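Local coordinates for TRAP dicarboxylate ABC transporter, substrate-binding protein (PDB 4OVQ) that binds beta-D-glucuronate and probably serves as the periplasmic solute-binding component of a TRAP transporter, at residues P97-I107 with F296-Y307. Numbering follows the deposited sequence.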
ATOM      1  N   PRO A  97       4.330  14.754   1.938  1.00 15.00           N
ATOM      2  CA  PRO A  97       4.624  14.614   3.356  1.00 18.23           C
ATOM      3  C   PRO A  97       3.471  14.096   4.191  1.00 13.12           C
ATOM      4  O   PRO A  97       3.702  13.277   5.056  1.00 16.85           O
ATOM      5  CB  PRO A  97       4.967  16.052   3.781  1.00 19.45           C
ATOM      6  CG  PRO A  97       5.514  16.666   2.556  1.00 19.60           C
ATOM      7  CD  PRO A  97       4.739  16.063   1.408  1.00 23.30           C
ATOM      8  N   ALA A  98       2.253  14.585   3.952  1.00 13.87           N
ATOM      9  CA  ALA A  98       1.118  14.204   4.797  1.00 16.38           C
ATOM     10  C   ALA A  98       0.789  12.743   4.534  1.00 14.05           C
ATOM     11  O   ALA A  98       0.469  12.007   5.461  1.00 18.10           O
ATOM     12  CB  ALA A  98      -0.092  15.111   4.573  1.00 19.51           C
ATOM     13  N   ALA A  99       0.895  12.315   3.271  1.00 17.64           N
ATOM     14  CA  ALA A  99       0.595  10.924   2.939  1.00 16.86           C
ATOM     15  C   ALA A  99       1.621  10.013   3.555  1.00 15.56           C
ATOM     16  O   ALA A  99       1.345   8.861   3.883  1.00 14.58           O
ATOM     17  CB  ALA A  99       0.561  10.718   1.439  1.00 14.99           C
ATOM     18  N   ASN A 100       2.822  10.540   3.730  1.00 13.73           N
ATOM     19  CA  ASN A 100       3.903   9.788   4.315  1.00 13.98           C
ATOM     20  C   ASN A 100       3.611   9.316   5.747  1.00 16.63           C
ATOM     21  O   ASN A 100       4.199   8.359   6.210  1.00 16.68           O
ATOM     22  CB  ASN A 100       5.180  10.628   4.257  1.00 17.71           C
ATOM     23  CG  ASN A 100       6.428   9.796   4.067  1.00 17.82           C
ATOM     24  OD1 ASN A 100       6.393   8.675   3.567  1.00 11.58           O
ATOM     25  ND2 ASN A 100       7.569  10.371   4.431  1.00 19.70           N
ATOM     26  N   VAL A 101       2.666   9.956   6.437  1.00 18.59           N
ATOM     27  CA  VAL A 101       2.330   9.545   7.789  1.00 18.19           C
ATOM     28  C   VAL A 101       1.825   8.082   7.893  1.00 16.84           C
ATOM     29  O   VAL A 101       2.052   7.419   8.893  1.00 19.02           O
ATOM     30  CB  VAL A 101       1.337  10.528   8.463  1.00 23.79           C
ATOM     31  CG1 VAL A 101      -0.084  10.261   8.039  1.00 20.71           C
ATOM     32  CG2 VAL A 101       1.460  10.435   9.968  1.00 31.07           C
ATOM     33  N   VAL A 102       1.208   7.547   6.833  1.00 14.86           N
ATOM     34  CA  VAL A 102       0.638   6.201   6.918  1.00 17.16           C
ATOM     35  C   VAL A 102       1.716   5.134   6.728  1.00 16.26           C
ATOM     36  O   VAL A 102       1.460   3.944   6.944  1.00 19.79           O
ATOM     37  CB  VAL A 102      -0.554   5.989   5.927  1.00 15.12           C
ATOM     38  CG1 VAL A 102      -1.614   7.049   6.137  1.00 15.53           C
ATOM     39  CG2 VAL A 102      -0.102   5.985   4.509  1.00 15.05           C
ATOM     40  N   SER A 103       2.918   5.580   6.356  1.00 14.77           N
ATOM     41  CA  SER A 103       4.068   4.728   6.165  1.00 15.40           C
ATOM     42  C   SER A 103       4.915   4.609   7.461  1.00 15.08           C
ATOM     43  O   SER A 103       5.911   3.899   7.495  1.00 16.76           O
ATOM     44  CB  SER A 103       4.877   5.252   4.987  1.00 14.81           C
ATOM     45  OG  SER A 103       4.180   4.984   3.758  1.00 17.01           O
ATOM     46  N   LEU A 104       4.498   5.280   8.522  1.00 15.47           N
ATOM     47  CA  LEU A 104       5.161   5.088   9.826  1.00 15.04           C
ATOM     48  C   LEU A 104       4.821   3.723  10.422  1.00 14.64           C
ATOM     49  O   LEU A 104       3.658   3.353  10.558  1.00 18.16           O
ATOM     50  CB  LEU A 104       4.780   6.209  10.800  1.00 14.81           C
ATOM     51  CG  LEU A 104       5.463   7.539  10.474  1.00 16.66           C
ATOM     52  CD1 LEU A 104       4.725   8.694  11.160  1.00 17.87           C
ATOM     53  CD2 LEU A 104       6.954   7.527  10.848  1.00 20.73           C
ATOM     54  N   PRO A 105       5.856   2.944  10.769  1.00 18.46           N
ATOM     55  CA  PRO A 105       5.644   1.627  11.367  1.00 15.04           C
ATOM     56  C   PRO A 105       4.839   1.723  12.666  1.00 15.83           C
ATOM     57  O   PRO A 105       5.089   2.619  13.450  1.00 18.98           O
ATOM     58  CB  PRO A 105       7.075   1.163  11.663  1.00 27.31           C
ATOM     59  CG  PRO A 105       7.889   1.841  10.642  1.00 23.41           C
ATOM     60  CD  PRO A 105       7.281   3.201  10.512  1.00 18.39           C
ATOM     61  N   PHE A 106       3.871   0.834  12.829  1.00 20.00           N
ATOM     62  CA  PHE A 106       3.101   0.724  14.064  1.00 21.17           C
ATOM     63  C   PHE A 106       2.283   1.975  14.398  1.00 24.50           C
ATOM     64  O   PHE A 106       2.050   2.262  15.584  1.00 28.22           O
ATOM     65  CB  PHE A 106       4.036   0.353  15.228  1.00 25.63           C
ATOM     66  CG  PHE A 106       4.779  -0.951  15.026  1.00 25.45           C
ATOM     67  CD1 PHE A 106       4.117  -2.167  15.130  1.00 21.71           C
ATOM     68  CD2 PHE A 106       6.133  -0.953  14.737  1.00 22.69           C
ATOM     69  CE1 PHE A 106       4.792  -3.359  14.940  1.00 23.46           C
ATOM     70  CE2 PHE A 106       6.815  -2.136  14.553  1.00 21.50           C
ATOM     71  CZ  PHE A 106       6.141  -3.345  14.659  1.00 21.40           C
ATOM     72  N   ILE A 107       1.825   2.715  13.386  1.00 25.94           N
ATOM     73  CA  ILE A 107       1.019   3.913  13.652  1.00 22.35           C
ATOM     74  C   ILE A 107      -0.483   3.631  13.783  1.00 26.60           C
ATOM     75  O   ILE A 107      -1.201   4.354  14.484  1.00 29.32           O
ATOM     76  CB  ILE A 107       1.274   5.040  12.631  1.00 24.50           C
ATOM     77  CG1 ILE A 107       0.715   6.356  13.198  1.00 27.25           C
ATOM     78  CG2 ILE A 107       0.666   4.711  11.282  1.00 23.43           C
ATOM     79  CD1 ILE A 107       0.923   7.538  12.305  1.00 27.13           C
ATOM     80  N   PHE A 296       9.943  -4.275  18.692  1.00 24.72           N
ATOM     81  CA  PHE A 296       9.902  -3.804  17.310  1.00 17.41           C
ATOM     82  C   PHE A 296       9.422  -2.371  17.288  1.00 27.53           C
ATOM     83  O   PHE A 296      10.029  -1.515  16.638  1.00 20.67           O
ATOM     84  CB  PHE A 296       8.986  -4.683  16.469  1.00 18.86           C
ATOM     85  CG  PHE A 296       9.542  -6.048  16.200  1.00 21.83           C
ATOM     86  CD1 PHE A 296      10.333  -6.287  15.087  1.00 21.97           C
ATOM     87  CD2 PHE A 296       9.285  -7.097  17.074  1.00 27.49           C
ATOM     88  CE1 PHE A 296      10.846  -7.563  14.849  1.00 22.16           C
ATOM     89  CE2 PHE A 296       9.786  -8.356  16.840  1.00 26.71           C
ATOM     90  CZ  PHE A 296      10.575  -8.591  15.730  1.00 25.77           C
ATOM     91  N   GLN A 297       8.334  -2.104  18.004  1.00 22.37           N
ATOM     92  CA  GLN A 297       7.840  -0.739  18.119  1.00 25.18           C
ATOM     93  C   GLN A 297       8.869   0.199  18.729  1.00 24.85           C
ATOM     94  O   GLN A 297       9.067   1.304  18.248  1.00 20.73           O
ATOM     95  CB  GLN A 297       6.602  -0.684  18.987  1.00 28.50           C
ATOM     96  CG  GLN A 297       5.494  -1.589  18.558  1.00 26.64           C
ATOM     97  CD  GLN A 297       4.176  -1.166  19.141  1.00 39.24           C
ATOM     98  OE1 GLN A 297       3.865   0.030  19.202  1.00 40.66           O
ATOM     99  NE2 GLN A 297       3.387  -2.140  19.578  1.00 43.03           N
ATOM    100  N   ALA A 298       9.481  -0.214  19.838  1.00 22.51           N
ATOM    101  CA  ALA A 298      10.402   0.662  20.548  1.00 26.14           C
ATOM    102  C   ALA A 298      11.551   1.072  19.654  1.00 19.08           C
ATOM    103  O   ALA A 298      12.075   2.180  19.749  1.00 31.15           O
ATOM    104  CB  ALA A 298      10.930  -0.033  21.800  1.00 28.10           C
ATOM    105  N   ALA A 299      11.947   0.166  18.762  1.00 24.37           N
ATOM    106  CA  ALA A 299      13.088   0.399  17.903  1.00 19.72           C
ATOM    107  C   ALA A 299      12.804   1.447  16.816  1.00 17.91           C
ATOM    108  O   ALA A 299      13.723   1.979  16.186  1.00 19.91           O
ATOM    109  CB  ALA A 299      13.505  -0.920  17.228  1.00 20.19           C
HETATM  110  N   MSE A 300      11.526   1.768  16.636  1.00 16.53           N
HETATM  111  CA  MSE A 300      11.128   2.743  15.611  1.00 21.43           C
HETATM  112  C   MSE A 300      11.205   4.178  16.072  1.00 29.25           C
HETATM  113  O   MSE A 300      10.914   5.085  15.297  1.00 22.86           O
HETATM  114  CB  MSE A 300       9.705   2.479  15.145  1.00 24.56           C
HETATM  115  CG  MSE A 300       9.504   1.106  14.665  1.00 15.35           C
HETATM  116 SE   MSE A 300      10.516   0.710  13.069  1.00 25.17          SE
HETATM  117  CE  MSE A 300      12.184   0.114  13.766  1.00 21.97           C
ATOM    118  N   ALA A 301      11.582   4.391  17.331  1.00 27.22           N
ATOM    119  CA  ALA A 301      11.645   5.741  17.858  1.00 27.03           C
ATOM    120  C   ALA A 301      12.362   6.679  16.906  1.00 19.22           C
ATOM    121  O   ALA A 301      11.827   7.740  16.586  1.00 27.50           O
ATOM    122  CB  ALA A 301      12.304   5.762  19.249  1.00 20.48           C
ATOM    123  N   PRO A 302      13.564   6.293  16.427  1.00 23.87           N
ATOM    124  CA  PRO A 302      14.378   7.109  15.515  1.00 18.70           C
ATOM    125  C   PRO A 302      13.741   7.365  14.133  1.00 27.27           C
ATOM    126  O   PRO A 302      14.071   8.343  13.468  1.00 30.17           O
ATOM    127  CB  PRO A 302      15.682   6.308  15.361  1.00 29.26           C
ATOM    128  CG  PRO A 302      15.617   5.228  16.309  1.00 22.60           C
ATOM    129  CD  PRO A 302      14.202   4.993  16.690  1.00 26.38           C
ATOM    130  N   VAL A 303      12.862   6.480  13.686  1.00 26.06           N
ATOM    131  CA  VAL A 303      12.190   6.682  12.408  1.00 23.04           C
ATOM    132  C   VAL A 303      11.098   7.753  12.558  1.00 20.33           C
ATOM    133  O   VAL A 303      10.954   8.632  11.689  1.00 22.02           O
ATOM    134  CB  VAL A 303      11.616   5.349  11.873  1.00 20.65           C
ATOM    135  CG1 VAL A 303      10.870   5.546  10.542  1.00 19.13           C
ATOM    136  CG2 VAL A 303      12.739   4.324  11.694  1.00 21.02           C
ATOM    137  N   TYR A 304      10.319   7.660  13.636  1.00 22.28           N
ATOM    138  CA  TYR A 304       9.285   8.653  13.931  1.00 22.06           C
ATOM    139  C   TYR A 304       9.926   9.991  14.178  1.00 23.22           C
ATOM    140  O   TYR A 304       9.536  11.016  13.613  1.00 24.74           O
ATOM    141  CB  TYR A 304       8.496   8.276  15.177  1.00 23.16           C
ATOM    142  CG  TYR A 304       7.325   7.360  14.954  1.00 24.03           C
ATOM    143  CD1 TYR A 304       7.510   6.006  14.741  1.00 17.88           C
ATOM    144  CD2 TYR A 304       6.037   7.842  14.964  1.00 21.23           C
ATOM    145  CE1 TYR A 304       6.458   5.163  14.546  1.00 21.20           C
ATOM    146  CE2 TYR A 304       4.965   6.994  14.773  1.00 25.01           C
ATOM    147  CZ  TYR A 304       5.180   5.654  14.554  1.00 19.09           C
ATOM    148  OH  TYR A 304       4.118   4.798  14.359  1.00 24.81           O
ATOM    149  N   GLU A 305      10.907   9.989  15.065  1.00 26.96           N
ATOM    150  CA  GLU A 305      11.602  11.200  15.413  1.00 22.13           C
ATOM    151  C   GLU A 305      12.228  11.837  14.171  1.00 21.05           C
ATOM    152  O   GLU A 305      12.251  13.055  14.028  1.00 31.68           O
ATOM    153  CB  GLU A 305      12.633  10.870  16.482  1.00 23.01           C
ATOM    154  CG  GLU A 305      11.954  10.538  17.798  1.00 22.53           C
ATOM    155  CD  GLU A 305      11.296  11.768  18.370  1.00 27.31           C
ATOM    156  OE1 GLU A 305      11.816  12.872  18.085  1.00 25.74           O
ATOM    157  OE2 GLU A 305      10.270  11.631  19.077  1.00 23.11           O
ATOM    158  N   ALA A 306      12.650  11.003  13.234  1.00 25.70           N
ATOM    159  CA  ALA A 306      13.281  11.505  12.008  1.00 28.20           C
ATOM    160  C   ALA A 306      12.255  12.026  10.966  1.00 35.38           C
ATOM    161  O   ALA A 306      12.589  12.845  10.102  1.00 35.90           O
ATOM    162  CB  ALA A 306      14.154  10.436  11.412  1.00 29.84           C
ATOM    163  N   TYR A 307      11.017  11.545  11.041  1.00 27.29           N
ATOM    164  CA  TYR A 307       9.925  12.159  10.291  1.00 22.29           C
ATOM    165  C   TYR A 307       9.517  13.508  10.904  1.00 23.87           C
ATOM    166  O   TYR A 307       9.154  14.444  10.192  1.00 20.37           O
ATOM    167  CB  TYR A 307       8.731  11.212  10.260  1.00 17.37           C
ATOM    168  CG  TYR A 307       7.507  11.790   9.625  1.00 16.43           C
ATOM    169  CD1 TYR A 307       7.347  11.748   8.237  1.00 20.80           C
ATOM    170  CD2 TYR A 307       6.486  12.321  10.386  1.00 20.49           C
ATOM    171  CE1 TYR A 307       6.224  12.267   7.632  1.00 25.48           C
ATOM    172  CE2 TYR A 307       5.347  12.857   9.785  1.00 23.62           C
ATOM    173  CZ  TYR A 307       5.231  12.825   8.407  1.00 24.67           C
ATOM    174  OH  TYR A 307       4.114  13.342   7.796  1.00 21.02           O
TER
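Two tyrosines, Tyr-304 and Tyr-307, reach from helix 301-310 to backbone carbonyls of the linker between helices 89-92 and 111-118, in a largely buried, mostly apolar contact. Tyr-304 OH donates to Pro-105 O at 2.6 Å; its position 36° out of the carbonyl plane shows that the hydroxyl sits above that plane. Tyr-307 OH bonds Pro-97 O in similar fashion, 2.8 Å away. With CG of Tyr-307 opposite its backbone N (chi1 175°), the ring runs out to the beginning of 97-107. Leu-104 fits between the two rings: its CD2 lies over the centre of the Tyr-304 face, 4.1 Å from the centroid, a CH-pi contact, and its CD1 meets Tyr-307 CD2. Leu-104 also starts the type II turn, running to Ile-107, that presents Pro-105 O and Phe-106. In this family 7 solute-binding protein, which has the two-lobed fold of type II periplasmic binding proteins, the contact joins helices 294-298 and 301-310, late in the chain, to the linker; the closest segment ends are 189 residues apart, and the side chain of Asn-100 lies about 14 Å from the bound beta-D-glucuronate. At the other end, Gln-297 CG lies 3.8 Å from the centroid of the Phe-106 ring, over one face, while Met-300 CG meets that ring's edge in plane. The selenium of Met-300, a selenomethionine, packs against Pro-105 CB at 3.7 Å, and Met-177 of helix 172-180 touches the same side chain.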